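Local coordinates for protein CaaX farnesyltransferase alpha subunit Ram2 (Aspergillus fumigatus, PDB 4MBG) that probably serves as the alpha subunit of a protein prenyltransferase that, with its beta partner, attaches farnesyl or geranylgeranyl groups to CaaX proteins, at residues Q124-R129 against Y161-Y166; D157-H162 against N196-N201. The protein carries 1 engineered substitution. All coordinates share one frame; numbering follows the deposited sequence. Where two conformers were deposited one is given.

Contact 1. Residues Q124-R129 against Y161-Y166; sequences QIWHHR and YHVWTY. With FPP (farnesyl diphosphate), chain F.
Trp126 is the first residue of 124-129 to touch 161-166, and it meets three side chains there. Its CG lies anti to its own carbonyl carbon (chi1 -69°), which carries the indole across to the other helix. The pyrrole side comes closest to His162, with Trp126 CD1 3.3 Å from His162 CD2. The imidazole presents its edge, and the two ring planes stand at 54°. His162 NE2 is bonded elsewhere, to the backbone O of Leu120, which helps fix the imidazole. Val163 lies over one face of the indole: Val163 CG2 is 3.9 Å from the centroid of the Trp126 six-membered ring, a CH-pi contact. The CE3-CZ3 edge of the six-membered ring turns toward the face of Tyr166 in an offset edge-to-face pair, and Trp126 CE3 is 3.7 Å from Tyr166 CG.

The axes of 124-129 and 161-166 approach to 9.5 Å and run nearly parallel, at 11°; the segments belong to helices 124-133 and 161-174. They fall within successive prenyltransferase alpha subunit sequence repeats. Trp126, His162 and Tyr166 form an aromatic cluster between the two helices, and helix 146-156 also packs on Trp126 through Phe149, Leu150 and Met153.

One turn on, Arg129 crosses Tyr166 at about a right angle. Arg129 CD sits over the phenol face, 3.7 Å from the centroid of the Tyr166 ring. The guanidinium plane is nearly perpendicular to that ring. Arg129 NE forms a salt bridge with Glu146, and Tyr166 OH is hydrogen-bonded to the same carboxylate oxygen.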
loop_
_atom_site.group_PDB
_atom_site.type_symbol
_atom_site.label_atom_id
_atom_site.label_comp_id
_atom_site.label_asym_id
_atom_site.label_seq_id
_atom_site.Cartn_x
_atom_site.Cartn_y
_atom_site.Cartn_z
ATOM N N GLN A 124 -13.642 -4.897 -5.748
ATOM C CA GLN A 124 -14.472 -4.193 -6.725
ATOM C C GLN A 124 -15.948 -4.230 -6.295
ATOM O O GLN A 124 -16.686 -3.248 -6.424
ATOM C CB GLN A 124 -14.306 -4.846 -8.123
ATOM C CG GLN A 124 -12.883 -4.691 -8.742
ATOM C CD GLN A 124 -11.921 -5.840 -8.425
ATOM O OE1 GLN A 124 -12.098 -6.577 -7.451
ATOM N NE2 GLN A 124 -10.871 -5.970 -9.241
ATOM N N ILE A 125 -16.359 -5.385 -5.786
ATOM C CA ILE A 125 -17.701 -5.632 -5.233
ATOM C C ILE A 125 -18.066 -4.612 -4.152
ATOM O O ILE A 125 -19.228 -4.194 -4.022
ATOM C CB ILE A 125 -17.710 -7.066 -4.628
ATOM C CG1 ILE A 125 -17.774 -8.116 -5.749
ATOM C CG2 ILE A 125 -18.846 -7.271 -3.584
ATOM C CD1 ILE A 125 -17.382 -9.558 -5.286
ATOM N N TRP A 126 -17.060 -4.205 -3.382
ATOM C CA TRP A 126 -17.279 -3.320 -2.229
ATOM C C TRP A 126 -17.301 -1.849 -2.636
ATOM O O TRP A 126 -18.016 -1.051 -2.040
ATOM C CB TRP A 126 -16.320 -3.645 -1.057
ATOM C CG TRP A 126 -16.751 -4.984 -0.513
ATOM C CD1 TRP A 126 -16.365 -6.225 -0.973
ATOM C CD2 TRP A 126 -17.757 -5.223 0.480
ATOM N NE1 TRP A 126 -17.050 -7.212 -0.293
ATOM C CE2 TRP A 126 -17.921 -6.623 0.587
ATOM C CE3 TRP A 126 -18.557 -4.384 1.273
ATOM C CZ2 TRP A 126 -18.825 -7.209 1.487
ATOM C CZ3 TRP A 126 -19.464 -4.965 2.160
ATOM C CH2 TRP A 126 -19.594 -6.366 2.260
ATOM N N HIS A 127 -16.561 -1.489 -3.684
ATOM C CA HIS A 127 -16.772 -0.159 -4.251
ATOM C C HIS A 127 -18.180 -0.050 -4.859
ATOM O O HIS A 127 -18.873 0.960 -4.693
ATOM C CB HIS A 127 -15.744 0.187 -5.324
ATOM C CG HIS A 127 -15.990 1.533 -5.940
ATOM N ND1 HIS A 127 -15.881 2.704 -5.221
ATOM C CD2 HIS A 127 -16.402 1.888 -7.183
ATOM C CE1 HIS A 127 -16.204 3.726 -5.997
ATOM N NE2 HIS A 127 -16.515 3.260 -7.196
ATOM N N HIS A 128 -18.589 -1.094 -5.579
ATOM C CA HIS A 128 -19.927 -1.126 -6.198
ATOM C C HIS A 128 -20.988 -0.959 -5.102
ATOM O O HIS A 128 -21.950 -0.198 -5.259
ATOM C CB HIS A 128 -20.101 -2.468 -6.953
ATOM C CG HIS A 128 -21.357 -2.565 -7.770
ATOM N ND1 HIS A 128 -21.568 -1.814 -8.909
ATOM C CD2 HIS A 128 -22.457 -3.344 -7.623
ATOM C CE1 HIS A 128 -22.745 -2.127 -9.429
ATOM N NE2 HIS A 128 -23.300 -3.060 -8.674
ATOM N N ARG A 129 -20.814 -1.648 -3.975
ATOM C CA ARG A 129 -21.760 -1.506 -2.869
ATOM C C ARG A 129 -21.861 -0.050 -2.391
ATOM O O ARG A 129 -22.950 0.445 -2.141
ATOM C CB ARG A 129 -21.372 -2.429 -1.691
ATOM C CG ARG A 129 -22.513 -2.601 -0.644
ATOM C CD ARG A 129 -22.058 -3.470 0.562
ATOM N NE ARG A 129 -23.232 -3.964 1.289
ATOM C CZ ARG A 129 -23.870 -5.101 0.996
ATOM N NH1 ARG A 129 -23.419 -5.912 0.030
ATOM N NH2 ARG A 129 -24.945 -5.451 1.697
ATOM N N TYR A 161 -9.779 -5.767 4.549
ATOM C CA TYR A 161 -9.533 -4.317 4.461
ATOM C C TYR A 161 -10.656 -3.608 3.727
ATOM O O TYR A 161 -11.075 -2.512 4.148
ATOM C CB TYR A 161 -8.196 -4.032 3.772
ATOM C CG TYR A 161 -7.673 -2.636 4.008
ATOM C CD1 TYR A 161 -8.113 -1.568 3.215
ATOM C CD2 TYR A 161 -6.747 -2.378 5.031
ATOM C CE1 TYR A 161 -7.659 -0.277 3.434
ATOM C CE2 TYR A 161 -6.272 -1.102 5.255
ATOM C CZ TYR A 161 -6.730 -0.049 4.447
ATOM O OH TYR A 161 -6.261 1.235 4.679
ATOM N N HIS A 162 -11.144 -4.227 2.646
ATOM C CA HIS A 162 -12.203 -3.586 1.835
ATOM C C HIS A 162 -13.565 -3.512 2.559
ATOM O O HIS A 162 -14.324 -2.531 2.392
ATOM C CB HIS A 162 -12.357 -4.251 0.447
ATOM C CG HIS A 162 -12.339 -5.761 0.453
ATOM N ND1 HIS A 162 -11.179 -6.496 0.599
ATOM C CD2 HIS A 162 -13.335 -6.668 0.275
ATOM C CE1 HIS A 162 -11.460 -7.788 0.513
ATOM N NE2 HIS A 162 -12.765 -7.919 0.316
ATOM N N VAL A 163 -13.876 -4.545 3.342
ATOM C CA VAL A 163 -15.110 -4.512 4.127
ATOM C C VAL A 163 -15.022 -3.457 5.248
ATOM O O VAL A 163 -15.972 -2.703 5.470
ATOM C CB VAL A 163 -15.513 -5.914 4.671
ATOM C CG1 VAL A 163 -16.900 -5.817 5.415
ATOM C CG2 VAL A 163 -15.642 -6.917 3.505
ATOM N N TRP A 164 -13.884 -3.373 5.936
ATOM C CA TRP A 164 -13.731 -2.316 6.938
ATOM C C TRP A 164 -13.810 -0.917 6.297
ATOM O O TRP A 164 -14.417 0.003 6.857
ATOM C CB TRP A 164 -12.414 -2.462 7.725
ATOM C CG TRP A 164 -12.485 -3.520 8.781
ATOM C CD1 TRP A 164 -11.866 -4.753 8.758
ATOM C CD2 TRP A 164 -13.218 -3.455 10.012
ATOM N NE1 TRP A 164 -12.177 -5.451 9.902
ATOM C CE2 TRP A 164 -12.985 -4.672 10.699
ATOM C CE3 TRP A 164 -14.022 -2.464 10.620
ATOM C CZ2 TRP A 164 -13.540 -4.947 11.965
ATOM C CZ3 TRP A 164 -14.585 -2.738 11.884
ATOM C CH2 TRP A 164 -14.348 -3.976 12.537
ATOM N N THR A 165 -13.177 -0.735 5.140
ATOM C CA THR A 165 -13.245 0.567 4.471
ATOM C C THR A 165 -14.691 0.930 4.132
ATOM O O THR A 165 -15.131 2.069 4.329
ATOM C CB THR A 165 -12.402 0.550 3.184
ATOM O OG1 THR A 165 -11.019 0.408 3.563
ATOM C CG2 THR A 165 -12.597 1.855 2.403
ATOM N N TYR A 166 -15.434 -0.046 3.633
ATOM C CA TYR A 166 -16.858 0.174 3.369
ATOM C C TYR A 166 -17.585 0.550 4.674
ATOM O O TYR A 166 -18.439 1.460 4.685
ATOM C CB TYR A 166 -17.502 -1.076 2.735
ATOM C CG TYR A 166 -19.023 -0.917 2.612
ATOM C CD1 TYR A 166 -19.576 -0.214 1.550
ATOM C CD2 TYR A 166 -19.879 -1.444 3.592
ATOM C CE1 TYR A 166 -20.953 -0.038 1.446
ATOM C CE2 TYR A 166 -21.252 -1.275 3.510
ATOM C CZ TYR A 166 -21.783 -0.572 2.425
ATOM O OH TYR A 166 -23.155 -0.399 2.307
HETATM C C1 FPP F . -4.643 -5.722 2.117
HETATM O O1 FPP F . -4.678 -7.037 1.622
HETATM C C2 FPP F . -3.921 -4.853 1.301
HETATM C C3 FPP F . -4.222 -3.394 1.088
HETATM C C4 FPP F . -5.696 -3.111 0.892
HETATM C C5 FPP F . -3.249 -2.744 0.064
HETATM C C6 FPP F . -3.331 -2.976 -1.436
HETATM C C7 FPP F . -2.512 -2.242 -2.331
HETATM C C8 FPP F . -1.046 -2.542 -2.488
HETATM C C10 FPP F . -0.690 -3.994 -2.576
HETATM C C9 FPP F . -0.357 -1.732 -3.591
HETATM C C11 FPP F . -0.824 -0.309 -3.878
HETATM C C12 FPP F . 0.081 0.523 -4.551
HETATM C C13 FPP F . 0.086 0.691 -6.056
HETATM C C14 FPP F . -0.861 -0.092 -6.933
HETATM C C15 FPP F . 1.141 1.553 -6.688
HETATM P PA FPP F . -4.383 -8.264 2.547
HETATM O O1A FPP F . -5.362 -8.313 3.680
HETATM O O2A FPP F . -4.522 -9.437 1.623
HETATM O O3A FPP F . -2.893 -8.176 3.043
HETATM P PB FPP F . -2.371 -7.884 4.523
HETATM O O1B FPP F . -2.791 -8.973 5.468
HETATM O O2B FPP F . -2.821 -6.545 5.008
HETATM O O3B FPP F . -0.867 -7.892 4.310
#

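Contact 2. Residues D157-H162 against N196-N201; sequences DAKSYH and NNSAWN. Engineered in segment 157-162: Ser160 (natural residue Asn). With FPP (farnesyl diphosphate), chain F.
Lys159 and Asn196 lie side by side and point opposite ways where the turn before helix 161-174 meets the start of helix 197-208. Lys159 CB lies 3.9 Å from Ser198 OG. The next atom, Lys159 CG, rests 3.6 Å from Asn196 OD1. With CG anti to the carbonyl carbon of Lys159 (chi1 -59°), the extended chain runs along Asn196 and carries NZ to a water. On the way Lys159 CE passes 4.0 Å from Asn196 CA. At the tip, NZ donates to this water, which also accepts from the backbone N of Asn197. NZ has a second partner, Thr90 of the beta subunit Ram1.

The Asn196 amide works at both ends. Asn196 ND2 donates to Ala158 O at 3.1 Å, with an N-H...O angle of 160°. It comes from above the carbonyl plane, while the oxygen lies near the plane of the amide. Asn196 is the N-cap of helix 197-208; its OD1 accepts weak bonds from the backbone N of Ser198 and Ala199. On the other side, a type I turn runs from Asp157 to Ser160, an engineered residue. It is braced by an Asx turn, in which Lys159 N donates to Asp157 OD1 at 3.0 Å.

Ser198 OG and Asn197 ND2 both bond Glu309 of Ram1, and Lys159 O accepts from Arg359 of Ram1, which also binds the farnesyl diphosphate. The chemistry implies a polar joint: one direct hydrogen bond and a water bridge join the turn to the helix start, the same amide caps that helix, and the lysine tip continues the network into the partner subunit.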
loop_
_atom_site.group_PDB
_atom_site.type_symbol
_atom_site.label_atom_id
_atom_site.label_comp_id
_atom_site.label_asym_id
_atom_site.label_seq_id
_atom_site.Cartn_x
_atom_site.Cartn_y
_atom_site.Cartn_z
ATOM N N ASP A 157 -13.589 -13.406 7.530
ATOM C CA ASP A 157 -12.262 -12.770 7.571
ATOM C C ASP A 157 -12.357 -11.481 8.338
ATOM O O ASP A 157 -12.793 -10.456 7.807
ATOM C CB ASP A 157 -11.661 -12.463 6.200
ATOM C CG ASP A 157 -10.183 -11.971 6.324
ATOM O OD1 ASP A 157 -9.769 -11.417 7.394
ATOM O OD2 ASP A 157 -9.415 -12.169 5.387
ATOM N N ALA A 158 -11.930 -11.530 9.592
ATOM C CA ALA A 158 -12.217 -10.424 10.507
ATOM C C ALA A 158 -11.409 -9.155 10.214
ATOM O O ALA A 158 -11.692 -8.103 10.792
ATOM C CB ALA A 158 -12.011 -10.871 11.950
ATOM N N LYS A 159 -10.419 -9.249 9.325
ATOM C CA LYS A 159 -9.538 -8.113 9.047
ATOM C C LYS A 159 -9.661 -7.621 7.597
ATOM O O LYS A 159 -8.815 -6.848 7.132
ATOM C CB LYS A 159 -8.068 -8.499 9.371
ATOM C CG LYS A 159 -7.934 -8.916 10.846
ATOM C CD LYS A 159 -6.481 -9.236 11.234
ATOM C CE LYS A 159 -6.402 -9.690 12.688
ATOM N NZ LYS A 159 -4.914 -9.834 13.054
ATOM N N SER A 160 -10.746 -8.019 6.913
ATOM C CA SER A 160 -10.900 -7.707 5.497
ATOM C C SER A 160 -10.822 -6.202 5.251
ATOM O O SER A 160 -11.683 -5.452 5.687
ATOM C CB SER A 160 -12.250 -8.200 4.976
ATOM O OG SER A 160 -12.431 -7.735 3.646
ATOM N N TYR A 161 -9.779 -5.767 4.549
ATOM C CA TYR A 161 -9.533 -4.317 4.461
ATOM C C TYR A 161 -10.656 -3.608 3.727
ATOM O O TYR A 161 -11.075 -2.512 4.148
ATOM C CB TYR A 161 -8.196 -4.032 3.772
ATOM C CG TYR A 161 -7.673 -2.636 4.008
ATOM C CD1 TYR A 161 -8.113 -1.568 3.215
ATOM C CD2 TYR A 161 -6.747 -2.378 5.031
ATOM C CE1 TYR A 161 -7.659 -0.277 3.434
ATOM C CE2 TYR A 161 -6.272 -1.102 5.255
ATOM C CZ TYR A 161 -6.730 -0.049 4.447
ATOM O OH TYR A 161 -6.261 1.235 4.679
ATOM N N HIS A 162 -11.144 -4.227 2.646
ATOM C CA HIS A 162 -12.203 -3.586 1.835
ATOM C C HIS A 162 -13.565 -3.512 2.559
ATOM O O HIS A 162 -14.324 -2.531 2.392
ATOM C CB HIS A 162 -12.357 -4.251 0.447
ATOM C CG HIS A 162 -12.339 -5.761 0.453
ATOM N ND1 HIS A 162 -11.179 -6.496 0.599
ATOM C CD2 HIS A 162 -13.335 -6.668 0.275
ATOM C CE1 HIS A 162 -11.460 -7.788 0.513
ATOM N NE2 HIS A 162 -12.765 -7.919 0.316
ATOM N N ASN A 196 -7.290 -7.821 17.002
ATOM C CA ASN A 196 -7.805 -7.404 15.704
ATOM C C ASN A 196 -7.635 -5.896 15.524
ATOM O O ASN A 196 -8.481 -5.113 15.964
ATOM C CB ASN A 196 -9.288 -7.786 15.547
ATOM C CG ASN A 196 -9.799 -7.493 14.161
ATOM O OD1 ASN A 196 -9.207 -6.696 13.444
ATOM N ND2 ASN A 196 -10.914 -8.112 13.783
ATOM N N ASN A 197 -6.527 -5.488 14.893
ATOM C CA ASN A 197 -6.245 -4.067 14.761
ATOM C C ASN A 197 -7.278 -3.319 13.938
ATOM O O ASN A 197 -7.480 -2.117 14.127
ATOM C CB ASN A 197 -4.846 -3.838 14.144
ATOM C CG ASN A 197 -4.366 -2.423 14.338
ATOM O OD1 ASN A 197 -4.083 -2.018 15.462
ATOM N ND2 ASN A 197 -4.300 -1.650 13.252
ATOM N N SER A 198 -7.913 -4.020 13.001
ATOM C CA SER A 198 -8.943 -3.365 12.178
ATOM C C SER A 198 -10.128 -2.898 13.032
ATOM O O SER A 198 -10.710 -1.836 12.802
ATOM C CB SER A 198 -9.446 -4.327 11.082
ATOM O OG SER A 198 -8.355 -4.744 10.243
ATOM N N ALA A 199 -10.482 -3.706 14.028
ATOM C CA ALA A 199 -11.568 -3.324 14.944
ATOM C C ALA A 199 -11.140 -2.153 15.845
ATOM O O ALA A 199 -11.930 -1.252 16.111
ATOM C CB ALA A 199 -12.018 -4.509 15.777
ATOM N N TRP A 200 -9.888 -2.147 16.281
ATOM C CA TRP A 200 -9.397 -1.011 17.051
ATOM C C TRP A 200 -9.425 0.272 16.230
ATOM O O TRP A 200 -9.766 1.341 16.743
ATOM C CB TRP A 200 -7.962 -1.265 17.532
ATOM C CG TRP A 200 -7.903 -2.202 18.718
ATOM C CD1 TRP A 200 -7.588 -3.529 18.703
ATOM C CD2 TRP A 200 -8.203 -1.866 20.081
ATOM N NE1 TRP A 200 -7.650 -4.042 19.996
ATOM C CE2 TRP A 200 -8.021 -3.042 20.853
ATOM C CE3 TRP A 200 -8.591 -0.688 20.724
ATOM C CZ2 TRP A 200 -8.233 -3.080 22.235
ATOM C CZ3 TRP A 200 -8.770 -0.717 22.121
ATOM C CH2 TRP A 200 -8.595 -1.905 22.855
ATOM N N ASN A 201 -9.046 0.169 14.957
ATOM C CA ASN A 201 -9.014 1.339 14.104
ATOM C C ASN A 201 -10.425 1.882 13.892
ATOM O O ASN A 201 -10.640 3.104 13.873
ATOM C CB ASN A 201 -8.347 1.000 12.768
ATOM C CG ASN A 201 -8.336 2.194 11.822
ATOM O OD1 ASN A 201 -7.522 3.093 11.987
ATOM N ND2 ASN A 201 -9.279 2.229 10.862
HETATM C C1 FPP F . -4.643 -5.722 2.117
HETATM O O1 FPP F . -4.678 -7.037 1.622
HETATM C C2 FPP F . -3.921 -4.853 1.301
HETATM C C3 FPP F . -4.222 -3.394 1.088
HETATM C C4 FPP F . -5.696 -3.111 0.892
HETATM C C5 FPP F . -3.249 -2.744 0.064
HETATM C C6 FPP F . -3.331 -2.976 -1.436
HETATM C C7 FPP F . -2.512 -2.242 -2.331
HETATM C C8 FPP F . -1.046 -2.542 -2.488
HETATM C C10 FPP F . -0.690 -3.994 -2.576
HETATM C C9 FPP F . -0.357 -1.732 -3.591
HETATM C C11 FPP F . -0.824 -0.309 -3.878
HETATM C C12 FPP F . 0.081 0.523 -4.551
HETATM C C13 FPP F . 0.086 0.691 -6.056
HETATM C C14 FPP F . -0.861 -0.092 -6.933
HETATM C C15 FPP F . 1.141 1.553 -6.688
HETATM P PA FPP F . -4.383 -8.264 2.547
HETATM O O1A FPP F . -5.362 -8.313 3.680
HETATM O O2A FPP F . -4.522 -9.437 1.623
HETATM O O3A FPP F . -2.893 -8.176 3.043
HETATM P PB FPP F . -2.371 -7.884 4.523
HETATM O O1B FPP F . -2.791 -8.973 5.468
HETATM O O2B FPP F . -2.821 -6.545 5.008
HETATM O O3B FPP F . -0.867 -7.892 4.310
HETATM O O HOH W 1 -4.622 -6.951 12.977
#

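In the fold
Both contacts involve helix 161-174: contact 1 its first turns, set against helix 124-133, and contact 2 the turn just before it, joined to the start of helix 197-208. Contact 1 is buried and meets by rings and aliphatic atoms, with its polar ends bonded elsewhere. Contact 2 is partly buried and polar, made of an amide, a lysine and a water at the border with Ram1. Their centres lie about 13 Å apart. Trp164 bridges them: its NE1 is 2.8 Å from Ala158 O, and its ring packs on Ser198 and Ala199. Tyr161 belongs to both segment pairs, and one face of its ring meets farnesyl diphosphate, with Tyr161 CD1 3.7 Å from ligand atom C4.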